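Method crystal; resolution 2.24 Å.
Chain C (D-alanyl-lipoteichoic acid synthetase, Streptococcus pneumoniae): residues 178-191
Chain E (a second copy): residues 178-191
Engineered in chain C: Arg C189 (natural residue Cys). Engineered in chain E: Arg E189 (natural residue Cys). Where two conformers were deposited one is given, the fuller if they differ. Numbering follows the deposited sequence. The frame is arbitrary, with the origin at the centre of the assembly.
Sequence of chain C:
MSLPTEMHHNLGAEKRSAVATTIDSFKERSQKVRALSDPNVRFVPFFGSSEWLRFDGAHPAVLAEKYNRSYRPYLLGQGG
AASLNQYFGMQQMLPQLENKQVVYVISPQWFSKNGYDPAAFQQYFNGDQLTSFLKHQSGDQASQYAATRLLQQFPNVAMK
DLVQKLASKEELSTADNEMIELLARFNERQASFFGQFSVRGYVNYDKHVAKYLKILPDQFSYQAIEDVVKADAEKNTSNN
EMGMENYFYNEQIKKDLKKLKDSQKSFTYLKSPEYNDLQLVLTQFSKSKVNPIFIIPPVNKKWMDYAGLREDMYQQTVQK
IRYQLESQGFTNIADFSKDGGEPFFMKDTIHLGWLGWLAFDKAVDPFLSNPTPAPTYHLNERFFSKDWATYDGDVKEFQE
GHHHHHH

Chain C, residues 178-191: EMIELLARFNERQA
Chain E (178-191) EMIELLARFNERQA

Two amide pairs, related by the near-twofold symmetry of the contact, close one end of an otherwise apolar helix crossing. Asn C187 ND2 donates to Gln E190 OE1 at 2.7 Å (N-H...O angle 163°), and Gln E190 NE2 returns a bond to Asn C187 OD1 at 3.2 Å (152°), so each amide is donor and acceptor to the other. The second pair repeats the pattern less evenly: Asn E187 ND2 donates to Gln C190 OE1 at 2.7 Å (156°), whereas the return from Gln C190 NE2 to Asn E187 OD1 is weak, at 3.4 Å and 141°. Both asparagine ND2 atoms have a further hydrogen bond elsewhere in the structure.

Each stretch is a segment of a longer helix, with phi mostly between -55° and -75° and psi mostly between -25° and -50°; Leu C182 reaches a psi of -60°. Within each helix, successive backbone N atoms from residue 182 onward bond to the O atom four residues earlier, and the bond from Arg C185 N to Glu C181 O, 3.3 Å, is weak. The N-to-C directions diverge by 74° (signed crossing angle -74°), and the axes approach to 11.3 Å. The register pairs like with like: the CA atoms of Leu C183 and Leu E183 lie 7.6 Å apart, and those of Asn C187 and Asn E187 9.1 Å. Together the stretches bury 554 Å².

At the crossing, Leu C183 and Leu E183 both take the mt rotamer and point CA-to-CB toward the partner helix; their CD2 atoms are 4.2 Å apart. Each CD2 also lies over one face of the opposing phenylalanine ring in a CH-pi contact. Leu C183 CD2 sits 3.9 Å from the centroid of the Phe E186 ring, 24° off its normal, and Leu E183 CD2 lies 4.1 Å from that of Phe C186, 27° off. Both phenylalanines have chi1 t, with chi2 56° in Phe C186 and 72° in Phe E186. The rings do not lie face to face: Phe E186 CD2 approaches the edge of the Phe C186 ring, 4.1 Å from Phe C186 CD2. Asn C187 ND2 comes to the edge of the other ring, 3.4 Å from Phe E186 CZ, so the aromatic and amide layers adjoin directly.

Toward the N-terminal ends, hydrophobic packing continues through Leu C182 and Leu E182. Leu C182 CD1 meets Leu E182 CD2 and Leu E183 CD2, each at 3.9 Å. The rotamers of Leu C182 and Leu E182 break the symmetry: Leu E182 is tp, while Leu C182, deposited in two conformers, has chi1 t and chi2 -121° in the one given. The methionines, all m through chi3, start sideways but bring their ends nearer, with Met C179 CE 3.8 Å from Leu E182 CD1 and Met E179 CE 4.3 Å from Leu C182 CD2.

Ala C184 and Ala E184 point away from the contact. The engineered Arg C189 and Arg E189 make no close contact across it.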

ATOM      1  N   GLU C 178       3.198   4.026   7.172  1.00 28.67           N
ATOM      2  CA  GLU C 178       3.073   2.677   6.629  1.00 28.78           C
ATOM      3  C   GLU C 178       4.235   2.342   5.700  1.00 31.03           C
ATOM      4  O   GLU C 178       4.816   1.260   5.804  1.00 27.82           O
ATOM      5  CB  GLU C 178       1.721   2.499   5.922  1.00 32.73           C
ATOM      6  CG  GLU C 178       1.599   1.299   4.955  1.00 42.30           C
ATOM      7  CD  GLU C 178       1.778  -0.081   5.608  1.00 54.70           C
ATOM      8  OE1 GLU C 178       1.950  -1.060   4.851  1.00 48.78           O
ATOM      9  OE2 GLU C 178       1.745  -0.202   6.856  1.00 57.30           O
ATOM     10  N   MET C 179       4.581   3.285   4.822  1.00 27.88           N
ATOM     11  CA  MET C 179       5.717   3.136   3.912  1.00 29.56           C
ATOM     12  C   MET C 179       7.041   2.931   4.650  1.00 28.39           C
ATOM     13  O   MET C 179       7.826   2.055   4.283  1.00 32.51           O
ATOM     14  CB  MET C 179       5.807   4.330   2.953  1.00 31.32           C
ATOM     15  CG  MET C 179       4.821   4.270   1.783  1.00 41.47           C
ATOM     16  SD  MET C 179       5.093   2.880   0.662  1.00 36.60           S
ATOM     17  CE  MET C 179       6.707   3.285   0.023  1.00 38.27           C
ATOM     18  N   ILE C 180       7.266   3.732   5.693  1.00 27.74           N
ATOM     19  CA  ILE C 180       8.451   3.617   6.557  1.00 28.06           C
ATOM     20  C   ILE C 180       8.530   2.241   7.224  1.00 29.54           C
ATOM     21  O   ILE C 180       9.573   1.588   7.182  1.00 31.14           O
ATOM     22  CB  ILE C 180       8.473   4.738   7.632  1.00 27.80           C
ATOM     23  CG1 ILE C 180       8.830   6.078   6.995  1.00 24.13           C
ATOM     24  CG2 ILE C 180       9.469   4.436   8.740  1.00 32.23           C
ATOM     25  CD1 ILE C 180       8.516   7.248   7.870  1.00 23.13           C
ATOM     26  N   GLU C 181       7.412   1.805   7.798  1.00 31.96           N
ATOM     27  CA  GLU C 181       7.333   0.548   8.542  1.00 34.15           C
ATOM     28  C   GLU C 181       7.517  -0.673   7.653  1.00 30.49           C
ATOM     29  O   GLU C 181       8.124  -1.667   8.068  1.00 31.97           O
ATOM     30  CB  GLU C 181       5.993   0.461   9.266  1.00 36.48           C
ATOM     31  CG  GLU C 181       5.911   1.297  10.528  1.00 47.71           C
ATOM     32  CD  GLU C 181       4.491   1.714  10.856  1.00 69.59           C
ATOM     33  OE1 GLU C 181       4.318   2.820  11.412  1.00 77.26           O
ATOM     34  OE2 GLU C 181       3.548   0.946  10.550  1.00 74.43           O
ATOM     35  N   LEU C 182       6.995  -0.600   6.433  1.00 27.70           N
ATOM     36  CA  LEU C 182       7.144  -1.683   5.469  0.50 26.57           C
ATOM     37  C   LEU C 182       8.635  -1.743   5.151  1.00 26.22           C
ATOM     38  O   LEU C 182       9.288  -2.761   5.379  1.00 27.74           O
ATOM     39  CB  LEU C 182       6.348  -1.382   4.198  0.50 28.48           C
ATOM     40  CG  LEU C 182       6.380  -2.456   3.107  0.50 27.69           C
ATOM     41  CD1 LEU C 182       6.934  -1.887   1.810  0.50 28.72           C
ATOM     42  CD2 LEU C 182       7.193  -3.658   3.561  0.50 29.96           C
ATOM     43  N   LEU C 183       9.166  -0.644   4.625  1.00 10.87           N
ATOM     44  CA  LEU C 183      10.505  -0.645   4.036  1.00 19.39           C
ATOM     45  C   LEU C 183      11.625  -0.884   5.047  1.00 20.84           C
ATOM     46  O   LEU C 183      12.673  -1.430   4.692  1.00 19.98           O
ATOM     47  CB  LEU C 183      10.750   0.643   3.240  1.00 16.46           C
ATOM     48  CG  LEU C 183       9.857   0.931   2.021  1.00 26.77           C
ATOM     49  CD1 LEU C 183      10.084   2.351   1.514  1.00 19.44           C
ATOM     50  CD2 LEU C 183      10.040  -0.085   0.891  1.00 20.01           C
ATOM     51  N   ALA C 184      11.397  -0.472   6.295  1.00 22.59           N
ATOM     52  CA  ALA C 184      12.336  -0.710   7.390  1.00 16.93           C
ATOM     53  C   ALA C 184      12.376  -2.181   7.773  1.00 26.71           C
ATOM     54  O   ALA C 184      13.448  -2.714   8.051  1.00 32.32           O
ATOM     55  CB  ALA C 184      11.990   0.141   8.606  1.00 17.19           C
ATOM     56  N   ARG C 185      11.206  -2.821   7.788  1.00 27.80           N
ATOM     57  CA  ARG C 185      11.099  -4.259   8.027  1.00 24.01           C
ATOM     58  C   ARG C 185      11.767  -5.049   6.921  1.00 24.52           C
ATOM     59  O   ARG C 185      12.435  -6.046   7.187  1.00 27.35           O
ATOM     60  CB  ARG C 185       9.639  -4.696   8.133  1.00 23.25           C
ATOM     61  CG  ARG C 185       9.050  -4.629   9.525  1.00 28.41           C
ATOM     62  CD  ARG C 185       7.739  -5.408   9.600  1.00 33.51           C
ATOM     63  NE  ARG C 185       6.742  -4.908   8.651  1.00 34.04           N
ATOM     64  CZ  ARG C 185       5.924  -3.880   8.880  1.00 34.53           C
ATOM     65  NH1 ARG C 185       5.965  -3.216  10.030  1.00 41.68           N
ATOM     66  NH2 ARG C 185       5.063  -3.505   7.951  1.00 27.03           N
ATOM     67  N   PHE C 186      11.574  -4.603   5.681  1.00 26.24           N
ATOM     68  CA  PHE C 186      12.227  -5.221   4.540  1.00 22.55           C
ATOM     69  C   PHE C 186      13.739  -5.085   4.629  1.00 27.25           C
ATOM     70  O   PHE C 186      14.460  -6.053   4.372  1.00 22.89           O
ATOM     71  CB  PHE C 186      11.720  -4.655   3.213  1.00 23.00           C
ATOM     72  CG  PHE C 186      12.417  -5.236   2.013  1.00 26.01           C
ATOM     73  CD1 PHE C 186      12.441  -6.618   1.806  1.00 20.91           C
ATOM     74  CD2 PHE C 186      13.055  -4.412   1.099  1.00 28.96           C
ATOM     75  CE1 PHE C 186      13.097  -7.164   0.716  1.00 21.11           C
ATOM     76  CE2 PHE C 186      13.711  -4.951  -0.004  1.00 34.36           C
ATOM     77  CZ  PHE C 186      13.727  -6.330  -0.196  1.00 33.79           C
ATOM     78  N   ASN C 187      14.205  -3.892   5.000  1.00 21.46           N
ATOM     79  CA  ASN C 187      15.633  -3.637   5.184  1.00 24.95           C
ATOM     80  C   ASN C 187      16.278  -4.421   6.320  1.00 28.35           C
ATOM     81  O   ASN C 187      17.442  -4.803   6.211  1.00 26.45           O
ATOM     82  CB  ASN C 187      15.908  -2.145   5.375  1.00 26.00           C
ATOM     83  CG  ASN C 187      16.399  -1.479   4.112  1.00 24.28           C
ATOM     84  OD1 ASN C 187      16.714  -2.139   3.122  1.00 29.80           O
ATOM     85  ND2 ASN C 187      16.479  -0.160   4.145  1.00 15.88           N
ATOM     86  N   GLU C 188      15.537  -4.654   7.404  1.00 27.98           N
ATOM     87  CA  GLU C 188      16.064  -5.481   8.485  1.00 37.50           C
ATOM     88  C   GLU C 188      16.091  -6.979   8.140  1.00 35.18           C
ATOM     89  O   GLU C 188      17.035  -7.668   8.520  1.00 43.56           O
ATOM     90  CB  GLU C 188      15.385  -5.191   9.840  1.00 36.36           C
ATOM     91  CG  GLU C 188      14.010  -5.806  10.066  1.00 51.91           C
ATOM     92  CD  GLU C 188      13.626  -5.903  11.536  1.00 55.32           C
ATOM     93  OE1 GLU C 188      12.410  -5.981  11.823  1.00 63.27           O
ATOM     94  OE2 GLU C 188      14.531  -5.906  12.403  1.00 66.66           O
ATOM     95  N   ARG C 189      15.086  -7.465   7.403  1.00 29.91           N
ATOM     96  CA  ARG C 189      15.051  -8.865   6.942  1.00 40.19           C
ATOM     97  C   ARG C 189      16.131  -9.138   5.904  1.00 35.36           C
ATOM     98  O   ARG C 189      16.731 -10.212   5.889  1.00 41.37           O
ATOM     99  CB  ARG C 189      13.684  -9.243   6.357  1.00 39.09           C
ATOM    100  CG  ARG C 189      12.553  -9.312   7.368  1.00 48.50           C
ATOM    101  CD  ARG C 189      11.299  -9.944   6.761  1.00 56.04           C
ATOM    102  NE  ARG C 189      10.073  -9.234   7.137  1.00 71.69           N
ATOM    103  CZ  ARG C 189       9.411  -9.393   8.284  1.00 79.92           C
ATOM    104  NH1 ARG C 189       9.843 -10.245   9.209  1.00 84.56           N
ATOM    105  NH2 ARG C 189       8.308  -8.692   8.509  1.00 82.12           N
ATOM    106  N   GLN C 190      16.363  -8.154   5.042  1.00 28.17           N
ATOM    107  CA  GLN C 190      17.379  -8.217   4.006  1.00 29.68           C
ATOM    108  C   GLN C 190      18.772  -8.250   4.626  1.00 32.59           C
ATOM    109  O   GLN C 190      19.580  -9.129   4.306  1.00 26.85           O
ATOM    110  CB  GLN C 190      17.247  -6.992   3.108  1.00 29.32           C
ATOM    111  CG  GLN C 190      17.624  -7.203   1.675  1.00 35.15           C
ATOM    112  CD  GLN C 190      17.234  -6.031   0.804  1.00 27.82           C
ATOM    113  OE1 GLN C 190      16.918  -6.205  -0.369  1.00 41.97           O
ATOM    114  NE2 GLN C 190      17.256  -4.827   1.371  1.00 17.28           N
ATOM    115  N   ALA C 191      19.034  -7.297   5.522  1.00 30.30           N
ATOM    116  CA  ALA C 191      20.329  -7.170   6.192  1.00 38.78           C
ATOM    117  C   ALA C 191      20.712  -8.386   7.039  1.00 37.70           C
ATOM    118  O   ALA C 191      21.859  -8.825   6.996  1.00 41.43           O
ATOM    119  CB  ALA C 191      20.374  -5.905   7.032  1.00 35.50           C
TER
ATOM    120  N   GLU E 178       2.509  -6.484  -6.781  1.00 26.27           N
ATOM    121  CA  GLU E 178       2.650  -5.123  -6.284  1.00 29.16           C
ATOM    122  C   GLU E 178       3.691  -5.031  -5.174  1.00 28.28           C
ATOM    123  O   GLU E 178       4.468  -4.077  -5.133  1.00 27.47           O
ATOM    124  CB  GLU E 178       1.305  -4.554  -5.827  1.00 31.77           C
ATOM    125  CG  GLU E 178       1.297  -3.029  -5.636  1.00 54.79           C
ATOM    126  CD  GLU E 178       2.084  -2.277  -6.713  1.00 68.57           C
ATOM    127  OE1 GLU E 178       3.031  -1.549  -6.347  1.00 70.69           O
ATOM    128  OE2 GLU E 178       1.767  -2.416  -7.918  1.00 69.79           O
ATOM    129  N   MET E 179       3.712  -6.023  -4.284  1.00 26.33           N
ATOM    130  CA  MET E 179       4.777  -6.119  -3.288  1.00 26.69           C
ATOM    131  C   MET E 179       6.149  -6.162  -3.962  1.00 20.59           C
ATOM    132  O   MET E 179       7.046  -5.415  -3.580  1.00 25.95           O
ATOM    133  CB  MET E 179       4.591  -7.337  -2.372  1.00 24.71           C
ATOM    134  CG  MET E 179       3.675  -7.114  -1.166  1.00 32.70           C
ATOM    135  SD  MET E 179       4.088  -5.716  -0.083  1.00 40.97           S
ATOM    136  CE  MET E 179       5.811  -6.004   0.279  1.00 32.77           C
ATOM    137  N   ILE E 180       6.273  -7.008  -4.986  1.00 21.36           N
ATOM    138  CA  ILE E 180       7.506  -7.177  -5.764  1.00 22.65           C
ATOM    139  C   ILE E 180       7.982  -5.864  -6.377  1.00 23.05           C
ATOM    140  O   ILE E 180       9.135  -5.481  -6.190  1.00 28.27           O
ATOM    141  CB  ILE E 180       7.339  -8.255  -6.882  1.00 22.90           C
ATOM    142  CG1 ILE E 180       7.170  -9.650  -6.269  1.00 14.18           C
ATOM    143  CG2 ILE E 180       8.535  -8.264  -7.832  1.00 29.86           C
ATOM    144  CD1 ILE E 180       6.616 -10.693  -7.245  1.00  7.38           C
ATOM    145  N   GLU E 181       7.086  -5.174  -7.078  1.00 29.07           N
ATOM    146  CA  GLU E 181       7.423  -3.938  -7.787  1.00 27.46           C
ATOM    147  C   GLU E 181       7.809  -2.808  -6.838  1.00 23.41           C
ATOM    148  O   GLU E 181       8.657  -1.979  -7.172  1.00 33.83           O
ATOM    149  CB  GLU E 181       6.264  -3.485  -8.680  1.00 25.03           C
ATOM    150  CG  GLU E 181       5.913  -4.416  -9.842  1.00 32.32           C
ATOM    151  CD  GLU E 181       6.842  -4.301 -11.037  1.00 42.22           C
ATOM    152  OE1 GLU E 181       7.554  -3.283 -11.160  1.00 50.76           O
ATOM    153  OE2 GLU E 181       6.845  -5.236 -11.866  1.00 47.96           O
ATOM    154  N   LEU E 182       7.185  -2.786  -5.662  1.00 22.09           N
ATOM    155  CA  LEU E 182       7.492  -1.806  -4.617  1.00 20.02           C
ATOM    156  C   LEU E 182       8.870  -2.035  -3.977  1.00 20.13           C
ATOM    157  O   LEU E 182       9.642  -1.095  -3.818  1.00 22.01           O
ATOM    158  CB  LEU E 182       6.376  -1.806  -3.566  1.00 17.67           C
ATOM    159  CG  LEU E 182       6.454  -1.279  -2.124  1.00 25.77           C
ATOM    160  CD1 LEU E 182       7.037   0.103  -1.989  1.00 36.65           C
ATOM    161  CD2 LEU E 182       5.053  -1.277  -1.561  1.00 31.29           C
ATOM    162  N   LEU E 183       9.171  -3.273  -3.604  1.00 17.10           N
ATOM    163  CA  LEU E 183      10.449  -3.576  -2.955  1.00 19.16           C
ATOM    164  C   LEU E 183      11.622  -3.511  -3.934  1.00 20.49           C
ATOM    165  O   LEU E 183      12.743  -3.174  -3.546  1.00 33.52           O
ATOM    166  CB  LEU E 183      10.390  -4.935  -2.249  1.00 19.50           C
ATOM    167  CG  LEU E 183       9.306  -5.124  -1.177  1.00 12.67           C
ATOM    168  CD1 LEU E 183       9.288  -6.570  -0.677  1.00 27.81           C
ATOM    169  CD2 LEU E 183       9.463  -4.152  -0.016  1.00 14.28           C
ATOM    170  N   ALA E 184      11.347  -3.814  -5.203  1.00 27.66           N
ATOM    171  CA  ALA E 184      12.342  -3.757  -6.275  1.00 25.47           C
ATOM    172  C   ALA E 184      12.768  -2.320  -6.577  1.00 29.12           C
ATOM    173  O   ALA E 184      13.956  -2.036  -6.749  1.00 33.87           O
ATOM    174  CB  ALA E 184      11.803  -4.432  -7.537  1.00 25.45           C
ATOM    175  N   ARG E 185      11.787  -1.424  -6.633  1.00 22.38           N
ATOM    176  CA  ARG E 185      12.018  -0.006  -6.876  1.00 26.56           C
ATOM    177  C   ARG E 185      12.808   0.623  -5.737  1.00 25.02           C
ATOM    178  O   ARG E 185      13.690   1.442  -5.971  1.00 25.20           O
ATOM    179  CB  ARG E 185      10.679   0.710  -6.998  1.00 25.97           C
ATOM    180  CG  ARG E 185      10.615   1.780  -8.066  1.00 40.04           C
ATOM    181  CD  ARG E 185       9.272   2.530  -8.042  1.00 47.71           C
ATOM    182  NE  ARG E 185       8.139   1.736  -7.537  1.00 58.88           N
ATOM    183  CZ  ARG E 185       7.407   0.883  -8.255  1.00 57.64           C
ATOM    184  NH1 ARG E 185       7.665   0.680  -9.543  1.00 50.18           N
ATOM    185  NH2 ARG E 185       6.402   0.233  -7.680  1.00 52.26           N
ATOM    186  N   PHE E 186      12.464   0.239  -4.507  1.00 28.76           N
ATOM    187  CA  PHE E 186      13.133   0.719  -3.301  1.00 25.07           C
ATOM    188  C   PHE E 186      14.590   0.289  -3.284  1.00 25.60           C
ATOM    189  O   PHE E 186      15.466   1.100  -3.014  1.00 30.58           O
ATOM    190  CB  PHE E 186      12.419   0.205  -2.046  1.00 22.63           C
ATOM    191  CG  PHE E 186      13.150   0.504  -0.761  1.00 27.49           C
ATOM    192  CD1 PHE E 186      13.209   1.806  -0.265  1.00 10.88           C
ATOM    193  CD2 PHE E 186      13.776  -0.516  -0.044  1.00 17.90           C
ATOM    194  CE1 PHE E 186      13.874   2.086   0.924  1.00 30.93           C
ATOM    195  CE2 PHE E 186      14.453  -0.245   1.141  1.00 11.56           C
ATOM    196  CZ  PHE E 186      14.499   1.057   1.630  1.00 25.98           C
ATOM    197  N   ASN E 187      14.833  -0.987  -3.573  1.00 22.60           N
ATOM    198  CA  ASN E 187      16.191  -1.520  -3.692  1.00 27.58           C
ATOM    199  C   ASN E 187      17.016  -0.839  -4.774  1.00 26.56           C
ATOM    200  O   ASN E 187      18.196  -0.575  -4.567  1.00 26.66           O
ATOM    201  CB  ASN E 187      16.167  -3.030  -3.936  1.00 23.58           C
ATOM    202  CG  ASN E 187      16.308  -3.835  -2.659  1.00 17.00           C
ATOM    203  OD1 ASN E 187      16.486  -3.285  -1.574  1.00 30.36           O
ATOM    204  ND2 ASN E 187      16.246  -5.153  -2.791  1.00 17.89           N
ATOM    205  N   GLU E 188      16.397  -0.540  -5.915  1.00 28.73           N
ATOM    206  CA  GLU E 188      17.113   0.145  -6.988  1.00 34.50           C
ATOM    207  C   GLU E 188      17.328   1.638  -6.703  1.00 32.88           C
ATOM    208  O   GLU E 188      18.285   2.221  -7.197  1.00 37.86           O
ATOM    209  CB  GLU E 188      16.505  -0.136  -8.379  1.00 35.03           C
ATOM    210  CG  GLU E 188      15.265   0.650  -8.767  1.00 43.39           C
ATOM    211  CD  GLU E 188      14.561   0.085 -10.006  1.00 45.14           C
ATOM    212  OE1 GLU E 188      14.120  -1.089  -9.980  1.00 35.17           O
ATOM    213  OE2 GLU E 188      14.427   0.829 -11.003  1.00 53.42           O
ATOM    214  N   ARG E 189      16.459   2.235  -5.887  1.00 35.20           N
ATOM    215  CA  ARG E 189      16.649   3.610  -5.406  1.00 38.38           C
ATOM    216  C   ARG E 189      17.753   3.664  -4.349  1.00 37.18           C
ATOM    217  O   ARG E 189      18.620   4.538  -4.376  1.00 37.25           O
ATOM    218  CB  ARG E 189      15.348   4.170  -4.819  1.00 37.80           C
ATOM    219  CG  ARG E 189      14.383   4.746  -5.839  1.00 43.18           C
ATOM    220  CD  ARG E 189      13.216   5.478  -5.163  1.00 47.33           C
ATOM    221  NE  ARG E 189      12.121   4.580  -4.782  1.00 62.12           N
ATOM    222  CZ  ARG E 189      11.827   4.212  -3.534  1.00 66.06           C
ATOM    223  NH1 ARG E 189      10.808   3.395  -3.312  1.00 62.74           N
ATOM    224  NH2 ARG E 189      12.535   4.657  -2.502  1.00 70.04           N
ATOM    225  N   GLN E 190      17.706   2.705  -3.429  1.00 36.19           N
ATOM    226  CA  GLN E 190      18.635   2.597  -2.313  1.00 34.42           C
ATOM    227  C   GLN E 190      20.048   2.274  -2.777  1.00 33.70           C
ATOM    228  O   GLN E 190      20.995   2.933  -2.365  1.00 40.01           O
ATOM    229  CB  GLN E 190      18.128   1.512  -1.363  1.00 35.96           C
ATOM    230  CG  GLN E 190      18.885   1.334  -0.079  1.00 39.72           C
ATOM    231  CD  GLN E 190      18.113   0.483   0.901  1.00 30.87           C
ATOM    232  OE1 GLN E 190      17.808   0.921   2.003  1.00 35.59           O
ATOM    233  NE2 GLN E 190      17.769  -0.735   0.493  1.00 31.77           N
ATOM    234  N   ALA E 191      20.180   1.267  -3.639  1.00 40.97           N
ATOM    235  CA  ALA E 191      21.483   0.826  -4.153  1.00 36.72           C
ATOM    236  C   ALA E 191      22.152   1.837  -5.078  1.00 38.29           C
ATOM    237  O   ALA E 191      23.378   1.861  -5.172  1.00 43.63           O
ATOM    238  CB  ALA E 191      21.361  -0.517  -4.848  1.00 33.07           C
TER